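Local coordinates for protein luciferase-like enzymeAMP-CoA-ligase (Zophobas atratus, PDB 4W8O) that probably activates carboxylic acids with ATP as acyl-adenylates and transfers the acyl group to coenzyme A, as a luciferase-like member of the ANL superfamily, at residues R34-D39 with E46-V51; S77-D82 with S242-A247. One frame throughout, in Å; residues are numbered along the deposited sequence.

Contact 1: R34-D39 with E46-V51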
ATOM      1  N   ARG A  34       0.059 -12.473 -18.635  1.00 44.32           N
ATOM      2  CA  ARG A  34      -1.073 -12.196 -17.749  1.00 44.37           C
ATOM      3  C   ARG A  34      -1.464 -10.718 -17.749  1.00 42.75           C
ATOM      4  O   ARG A  34      -0.692  -9.864 -18.185  1.00 41.45           O
ATOM      5  CB  ARG A  34      -0.745 -12.628 -16.322  1.00 44.65           C
ATOM      6  CG  ARG A  34      -0.492 -14.114 -16.173  1.00 46.33           C
ATOM      7  CD  ARG A  34      -0.485 -14.495 -14.714  1.00 46.59           C
ATOM      8  NE  ARG A  34      -0.175 -15.902 -14.526  1.00 49.45           N
ATOM      9  CZ  ARG A  34      -0.101 -16.510 -13.344  1.00 50.61           C
ATOM     10  NH1 ARG A  34      -0.307 -15.834 -12.216  1.00 50.00           N
ATOM     11  NH2 ARG A  34       0.196 -17.802 -13.290  1.00 52.19           N
ATOM     12  N   ILE A  35      -2.668 -10.429 -17.258  1.00 42.42           N
ATOM     13  CA  ILE A  35      -3.150  -9.055 -17.168  1.00 41.70           C
ATOM     14  C   ILE A  35      -2.615  -8.426 -15.888  1.00 39.41           C
ATOM     15  O   ILE A  35      -2.923  -8.885 -14.798  1.00 39.36           O
ATOM     16  CB  ILE A  35      -4.697  -8.955 -17.141  1.00 42.76           C
ATOM     17  CG1 ILE A  35      -5.340  -9.678 -18.336  1.00 45.00           C
ATOM     18  CG2 ILE A  35      -5.125  -7.490 -17.113  1.00 41.82           C
ATOM     19  CD1 ILE A  35      -4.930  -9.148 -19.698  1.00 45.73           C
ATOM     20  N   CYS A  36      -1.833  -7.361 -16.028  1.00 37.72           N
ATOM     21  CA  CYS A  36      -1.268  -6.662 -14.872  1.00 36.67           C
ATOM     22  C   CYS A  36      -2.309  -5.775 -14.175  1.00 35.84           C
ATOM     23  O   CYS A  36      -2.519  -5.879 -12.966  1.00 34.98           O
ATOM     24  CB  CYS A  36      -0.068  -5.817 -15.309  1.00 36.21           C
ATOM     25  SG  CYS A  36       0.664  -4.787 -14.017  1.00 36.04           S
ATOM     26  N   GLN A  37      -2.951  -4.915 -14.963  1.00 35.77           N
ATOM     27  CA  GLN A  37      -3.836  -3.877 -14.449  1.00 34.98           C
ATOM     28  C   GLN A  37      -5.042  -3.654 -15.367  1.00 35.71           C
ATOM     29  O   GLN A  37      -4.948  -3.761 -16.607  1.00 36.18           O
ATOM     30  CB  GLN A  37      -3.062  -2.562 -14.264  1.00 33.98           C
ATOM     31  CG  GLN A  37      -2.335  -2.058 -15.504  1.00 34.80           C
ATOM     32  CD  GLN A  37      -1.704  -0.679 -15.322  1.00 34.93           C
ATOM     33  OE1 GLN A  37      -1.692  -0.125 -14.228  1.00 35.41           O
ATOM     34  NE2 GLN A  37      -1.176  -0.125 -16.400  1.00 35.76           N
ATOM     35  N   ILE A  38      -6.170  -3.340 -14.733  1.00 35.28           N
ATOM     36  CA  ILE A  38      -7.420  -3.028 -15.408  1.00 36.04           C
ATOM     37  C   ILE A  38      -7.990  -1.741 -14.809  1.00 35.66           C
ATOM     38  O   ILE A  38      -8.205  -1.666 -13.598  1.00 34.15           O
ATOM     39  CB  ILE A  38      -8.472  -4.148 -15.225  1.00 37.35           C
ATOM     40  CG1 ILE A  38      -7.967  -5.480 -15.795  1.00 38.22           C
ATOM     41  CG2 ILE A  38      -9.790  -3.760 -15.895  1.00 38.76           C
ATOM     42  CD1 ILE A  38      -8.972  -6.616 -15.679  1.00 39.34           C
ATOM     43  N   ASP A  39      -8.225  -0.747 -15.667  1.00 35.87           N
ATOM     44  CA  ASP A  39      -9.031   0.416 -15.325  1.00 36.63           C
ATOM     45  C   ASP A  39     -10.524   0.059 -15.382  1.00 38.16           C
ATOM     46  O   ASP A  39     -11.121  -0.007 -16.458  1.00 39.19           O
ATOM     47  CB  ASP A  39      -8.731   1.562 -16.291  1.00 36.95           C
ATOM     48  CG  ASP A  39      -9.357   2.875 -15.858  1.00 37.58           C
ATOM     49  OD1 ASP A  39     -10.476   2.870 -15.303  1.00 38.22           O
ATOM     50  OD2 ASP A  39      -8.730   3.924 -16.093  1.00 37.95           O
ATOM     51  N   GLU A  46      -4.027  -3.881 -19.393  1.00 40.08           N
ATOM     52  CA  GLU A  46      -2.661  -3.953 -19.891  1.00 39.36           C
ATOM     53  C   GLU A  46      -1.947  -5.165 -19.306  1.00 39.44           C
ATOM     54  O   GLU A  46      -2.118  -5.488 -18.128  1.00 39.34           O
ATOM     55  CB  GLU A  46      -1.895  -2.670 -19.555  1.00 38.28           C
ATOM     56  CG  GLU A  46      -0.535  -2.573 -20.240  1.00 38.11           C
ATOM     57  CD  GLU A  46       0.226  -1.293 -19.925  1.00 36.96           C
ATOM     58  OE1 GLU A  46      -0.231  -0.488 -19.081  1.00 35.82           O
ATOM     59  OE2 GLU A  46       1.305  -1.091 -20.523  1.00 37.12           O
ATOM     60  N   THR A  47      -1.145  -5.828 -20.134  1.00 39.11           N
ATOM     61  CA  THR A  47      -0.414  -7.010 -19.710  1.00 38.72           C
ATOM     62  C   THR A  47       0.884  -6.633 -19.013  1.00 37.21           C
ATOM     63  O   THR A  47       1.358  -5.500 -19.131  1.00 35.56           O
ATOM     64  CB  THR A  47      -0.062  -7.910 -20.901  1.00 40.08           C
ATOM     65  OG1 THR A  47       0.731  -7.173 -21.835  1.00 40.31           O
ATOM     66  CG2 THR A  47      -1.319  -8.394 -21.585  1.00 41.66           C
ATOM     67  N   TYR A  48       1.452  -7.598 -18.289  1.00 36.71           N
ATOM     68  CA  TYR A  48       2.763  -7.430 -17.658  1.00 35.56           C
ATOM     69  C   TYR A  48       3.844  -7.176 -18.697  1.00 36.09           C
ATOM     70  O   TYR A  48       4.754  -6.378 -18.470  1.00 34.83           O
ATOM     71  CB  TYR A  48       3.133  -8.651 -16.816  1.00 35.81           C
ATOM     72  CG  TYR A  48       2.487  -8.659 -15.452  1.00 35.00           C
ATOM     73  CD1 TYR A  48       3.036  -7.933 -14.396  1.00 33.72           C
ATOM     74  CD2 TYR A  48       1.323  -9.383 -15.214  1.00 36.07           C
ATOM     75  CE1 TYR A  48       2.445  -7.929 -13.142  1.00 33.00           C
ATOM     76  CE2 TYR A  48       0.725  -9.384 -13.965  1.00 35.31           C
ATOM     77  CZ  TYR A  48       1.287  -8.658 -12.932  1.00 33.86           C
ATOM     78  OH  TYR A  48       0.693  -8.670 -11.686  1.00 33.44           O
ATOM     79  N   SER A  49       3.735  -7.856 -19.834  1.00 36.95           N
ATOM     80  CA  SER A  49       4.636  -7.637 -20.954  1.00 38.20           C
ATOM     81  C   SER A  49       4.643  -6.175 -21.401  1.00 37.30           C
ATOM     82  O   SER A  49       5.700  -5.568 -21.562  1.00 36.34           O
ATOM     83  CB  SER A  49       4.223  -8.510 -22.137  1.00 39.83           C
ATOM     84  OG  SER A  49       4.996  -8.169 -23.262  1.00 42.03           O
ATOM     85  N   SER A  50       3.453  -5.631 -21.623  1.00 37.23           N
ATOM     86  CA  SER A  50       3.306  -4.251 -22.058  1.00 36.96           C
ATOM     87  C   SER A  50       3.801  -3.278 -20.996  1.00 35.60           C
ATOM     88  O   SER A  50       4.437  -2.277 -21.319  1.00 35.84           O
ATOM     89  CB  SER A  50       1.843  -3.953 -22.396  1.00 37.32           C
ATOM     90  OG  SER A  50       1.673  -2.605 -22.782  1.00 36.46           O
ATOM     91  N   VAL A  51       3.508  -3.566 -19.733  1.00 35.24           N
ATOM     92  CA  VAL A  51       3.992  -2.736 -18.637  1.00 34.36           C
ATOM     93  C   VAL A  51       5.520  -2.722 -18.573  1.00 34.64           C
ATOM     94  O   VAL A  51       6.127  -1.666 -18.325  1.00 33.76           O
ATOM     95  CB  VAL A  51       3.406  -3.192 -17.292  1.00 33.86           C
ATOM     96  CG1 VAL A  51       4.180  -2.597 -16.118  1.00 33.05           C
ATOM     97  CG2 VAL A  51       1.939  -2.801 -17.214  1.00 33.88           C
TER
HETATM   98  O   HOH W   1      -0.569  -6.131 -10.867  1.00 33.04           O
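A classic beta bulge shapes this antiparallel hairpin, whose second strand, 44-47, runs straight into the helix starting at Tyr48, on one margin of a mixed sheet in the AMP-binding fold. The backbone bonds come first. Cys36 and Gln37 both turn their amides to the carbonyl oxygen of Glu46: Cys36 N reaches Glu46 O at 2.8 Å, while the bond from Gln37 N is weak. Glu46 N returns a bond to Gln37 O nearly along the C=O axis, and at the helix start Tyr48 N does likewise to Arg34 O. Thr47 caps the first turn of the helix, its OG1 accepting from Ser50 N at 3.1 Å.

At the bulge the Cys36 side chain points towards the segment 46-51, onto the Tyr48 ring. Cys36 CB stands 3.6 Å from the centroid of the Tyr48 ring, only 3° off its normal, a CH-pi contact; SG, anti to the backbone N (chi1 175°), lies over the same face and also touches Val51 CG2 at 4.0 Å. Tyr48 OH is held by Ser242 O and by a water that bridges to Cys36 O.

Among the polar side chains, Gln37 and Glu46 extend side by side on one face of the hairpin. Gln37 NE2, which also donates to Leu81 O, meets Glu46 OE1 from above the carboxylate plane at 2.9 Å. Arg54 forms a salt bridge with that same oxygen, which probably stabilises the buried carboxylate as an anion. On the other oxygen, Ser50 OG donates to the anti lone pair of Glu46 OE2, 2.7 Å away.

Contact 2: S77-D82 with S242-A247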
ATOM      1  N   SER A  77      -1.115  11.810  -8.571  1.00 29.22           N
ATOM      2  CA  SER A  77      -2.112  11.375  -9.532  1.00 30.28           C
ATOM      3  C   SER A  77      -3.078  10.375  -8.912  1.00 31.23           C
ATOM      4  O   SER A  77      -2.694   9.583  -8.049  1.00 32.03           O
ATOM      5  CB  SER A  77      -1.423  10.741 -10.744  1.00 30.12           C
ATOM      6  OG  SER A  77      -2.355  10.192 -11.662  1.00 30.79           O
ATOM      7  N   THR A  78      -4.335  10.432  -9.348  1.00 31.63           N
ATOM      8  CA  THR A  78      -5.276   9.355  -9.125  1.00 31.87           C
ATOM      9  C   THR A  78      -4.816   8.128  -9.917  1.00 30.89           C
ATOM     10  O   THR A  78      -3.854   8.189 -10.691  1.00 30.40           O
ATOM     11  CB  THR A  78      -6.700   9.749  -9.566  1.00 33.48           C
ATOM     12  OG1 THR A  78      -6.660  10.325 -10.875  1.00 34.30           O
ATOM     13  CG2 THR A  78      -7.313  10.747  -8.602  1.00 34.94           C
ATOM     14  N   ASN A  79      -5.488   7.007  -9.709  1.00 31.31           N
ATOM     15  CA  ASN A  79      -5.126   5.769 -10.389  1.00 31.38           C
ATOM     16  C   ASN A  79      -5.540   5.790 -11.862  1.00 31.80           C
ATOM     17  O   ASN A  79      -6.640   6.235 -12.214  1.00 32.14           O
ATOM     18  CB  ASN A  79      -5.745   4.564  -9.673  1.00 31.91           C
ATOM     19  CG  ASN A  79      -5.112   4.299  -8.315  1.00 31.65           C
ATOM     20  OD1 ASN A  79      -3.893   4.356  -8.158  1.00 31.49           O
ATOM     21  ND2 ASN A  79      -5.935   3.977  -7.335  1.00 32.43           N
ATOM     22  N   SER A  80      -4.633   5.329 -12.716  1.00 31.59           N
ATOM     23  CA  SER A  80      -4.872   5.232 -14.158  1.00 32.57           C
ATOM     24  C   SER A  80      -3.982   4.120 -14.688  1.00 32.33           C
ATOM     25  O   SER A  80      -3.212   3.540 -13.933  1.00 31.63           O
ATOM     26  CB  SER A  80      -4.532   6.548 -14.859  1.00 32.85           C
ATOM     27  OG  SER A  80      -3.121   6.743 -14.899  1.00 32.80           O
ATOM     28  N   LEU A  81      -4.069   3.821 -15.979  1.00 33.40           N
ATOM     29  CA  LEU A  81      -3.148   2.853 -16.573  1.00 33.71           C
ATOM     30  C   LEU A  81      -1.717   3.391 -16.700  1.00 33.04           C
ATOM     31  O   LEU A  81      -0.801   2.627 -17.014  1.00 32.92           O
ATOM     32  CB  LEU A  81      -3.654   2.381 -17.937  1.00 35.20           C
ATOM     33  CG  LEU A  81      -4.918   1.517 -17.940  1.00 36.18           C
ATOM     34  CD1 LEU A  81      -5.262   1.192 -19.378  1.00 38.30           C
ATOM     35  CD2 LEU A  81      -4.753   0.234 -17.140  1.00 35.77           C
ATOM     36  N   ASP A  82      -1.512   4.686 -16.452  1.00 33.07           N
ATOM     37  CA  ASP A  82      -0.178   5.278 -16.579  1.00 32.33           C
ATOM     38  C   ASP A  82       0.501   5.654 -15.259  1.00 31.82           C
ATOM     39  O   ASP A  82       1.731   5.761 -15.222  1.00 31.12           O
ATOM     40  CB  ASP A  82      -0.239   6.516 -17.472  1.00 32.71           C
ATOM     41  CG  ASP A  82      -0.673   6.197 -18.897  1.00 33.14           C
ATOM     42  OD1 ASP A  82      -0.570   5.034 -19.331  1.00 33.19           O
ATOM     43  OD2 ASP A  82      -1.129   7.116 -19.585  1.00 34.11           O
ATOM     44  N   SER A 242      -0.950 -11.713 -10.310  1.00 35.44           N
ATOM     45  CA  SER A 242      -2.369 -11.421 -10.215  1.00 35.63           C
ATOM     46  C   SER A 242      -2.700 -10.113 -10.923  1.00 35.02           C
ATOM     47  O   SER A 242      -1.813  -9.418 -11.419  1.00 35.05           O
ATOM     48  CB  SER A 242      -2.774 -11.327  -8.753  1.00 36.00           C
ATOM     49  OG  SER A 242      -2.503 -12.540  -8.078  1.00 36.79           O
ATOM     50  N   THR A 243      -3.987  -9.785 -10.966  1.00 35.11           N
ATOM     51  CA  THR A 243      -4.470  -8.596 -11.654  1.00 34.74           C
ATOM     52  C   THR A 243      -4.952  -7.568 -10.640  1.00 33.93           C
ATOM     53  O   THR A 243      -5.715  -7.900  -9.735  1.00 34.38           O
ATOM     54  CB  THR A 243      -5.624  -8.961 -12.608  1.00 35.81           C
ATOM     55  OG1 THR A 243      -5.144  -9.885 -13.583  1.00 36.63           O
ATOM     56  CG2 THR A 243      -6.172  -7.725 -13.313  1.00 35.45           C
ATOM     57  N   ARG A 244      -4.494  -6.325 -10.795  1.00 33.83           N
ATOM     58  CA  ARG A 244      -4.976  -5.209  -9.986  1.00 33.27           C
ATOM     59  C   ARG A 244      -6.052  -4.446 -10.754  1.00 34.46           C
ATOM     60  O   ARG A 244      -5.823  -4.018 -11.895  1.00 35.07           O
ATOM     61  CB  ARG A 244      -3.826  -4.268  -9.632  1.00 32.70           C
ATOM     62  CG  ARG A 244      -4.185  -3.182  -8.615  1.00 32.42           C
ATOM     63  CD  ARG A 244      -2.950  -2.444  -8.112  1.00 31.95           C
ATOM     64  NE  ARG A 244      -2.219  -1.802  -9.207  1.00 31.56           N
ATOM     65  CZ  ARG A 244      -2.531  -0.636  -9.767  1.00 31.36           C
ATOM     66  NH1 ARG A 244      -3.568   0.077  -9.339  1.00 32.08           N
ATOM     67  NH2 ARG A 244      -1.788  -0.163 -10.760  1.00 31.54           N
ATOM     68  N   VAL A 245      -7.218  -4.283 -10.132  1.00 34.22           N
ATOM     69  CA  VAL A 245      -8.299  -3.481 -10.706  1.00 34.52           C
ATOM     70  C   VAL A 245      -8.516  -2.212  -9.875  1.00 33.57           C
ATOM     71  O   VAL A 245      -8.487  -2.247  -8.650  1.00 33.16           O
ATOM     72  CB  VAL A 245      -9.607  -4.293 -10.803  1.00 35.64           C
ATOM     73  CG1 VAL A 245     -10.639  -3.559 -11.654  1.00 36.33           C
ATOM     74  CG2 VAL A 245      -9.326  -5.682 -11.378  1.00 36.15           C
ATOM     75  N   PHE A 246      -8.701  -1.085 -10.548  1.00 33.41           N
ATOM     76  CA  PHE A 246      -8.966   0.167  -9.854  1.00 33.23           C
ATOM     77  C   PHE A 246     -10.161   0.898 -10.455  1.00 34.21           C
ATOM     78  O   PHE A 246     -10.539   0.675 -11.604  1.00 34.40           O
ATOM     79  CB  PHE A 246      -7.718   1.071  -9.846  1.00 31.79           C
ATOM     80  CG  PHE A 246      -7.210   1.425 -11.216  1.00 31.87           C
ATOM     81  CD1 PHE A 246      -7.716   2.523 -11.893  1.00 32.18           C
ATOM     82  CD2 PHE A 246      -6.230   0.655 -11.828  1.00 31.75           C
ATOM     83  CE1 PHE A 246      -7.257   2.847 -13.158  1.00 32.40           C
ATOM     84  CE2 PHE A 246      -5.765   0.974 -13.092  1.00 32.18           C
ATOM     85  CZ  PHE A 246      -6.285   2.069 -13.761  1.00 32.61           C
ATOM     86  N   ALA A 247     -10.759   1.754  -9.638  1.00 35.89           N
ATOM     87  CA  ALA A 247     -11.807   2.657 -10.064  1.00 37.31           C
ATOM     88  C   ALA A 247     -11.675   3.937  -9.239  1.00 38.88           C
ATOM     89  O   ALA A 247     -11.215   3.913  -8.087  1.00 36.78           O
ATOM     90  CB  ALA A 247     -13.169   2.015  -9.877  1.00 38.64           C
TER
HETATM   91  O   HOH W   2      -8.665   4.656  -7.583  1.00 39.45           O
HETATM   92  O   HOH W   3      -3.334   2.540 -11.212  1.00 31.16           O
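Buried packing of one aromatic ring against a loop backbone, flanked by two bridging waters, joins the loop that leaves strand 72-76 of one sheet to strand 243-246 of another. The ring belongs to Phe246. Its CG sits between the backbone N and the carbonyl carbon (chi1 59°), the crowded position, and the ring runs from the Asn79 side chain to the peptide that follows Ser80. Near its root, Phe246 CD1 meets Asn79 CB at 3.6 Å; at its tip, Phe246 CZ comes within 3.2 Å of Ser80 C, a close approach. Leu81 adds a methyl across the tip, with CD2 4.1 Å from Phe246 CZ and the two side chains crossing at about a right angle.

Around that peptide, Ser80 OG accepts from Asp82 N at 3.0 Å, an ST turn that bends the chain ahead of helix 85-92.

Water supplies the polar links. One molecule donates to Ser80 O and accepts from Arg244 NH1, lying at the edge of the guanidinium and in its plane; the water oxygen itself sits 3.4 Å above the plane of the Phe246 ring, offset toward the rim. Arg244 NH1 is also hydrogen-bonded to His221 NE2, so the buried guanidinium reaches the neighbouring strand 218-221. Asn79 ND2, which donates to Thr223 O, also donates a hydrogen bond to the second water at 2.8 Å, and this water in turn donates to Ala247 O at 2.7 Å.

Followed from the N terminus, the chain closes contact 1 first, a local hairpin spanning six intervening residues, and then runs through helix 48-64 and strand 72-76 into the loop 77-82. Contact 2 closes a far longer excursion, 159 residues, before strand 243-246 returns to that loop. The two are in series, neither nested nor crossed, yet their centres lie about 10 Å apart because strands 35-39 and 243-246 are parallel neighbours in one mixed sheet. Ile35 O bonds Thr243 OG1, and Asp39 packs on Phe246. Contact 1 thus pairs the two strands at the margin of this sheet and ties the start of helix 48-64 to them, and contact 2 joins its adjoining strand to a loop leaving the second sheet.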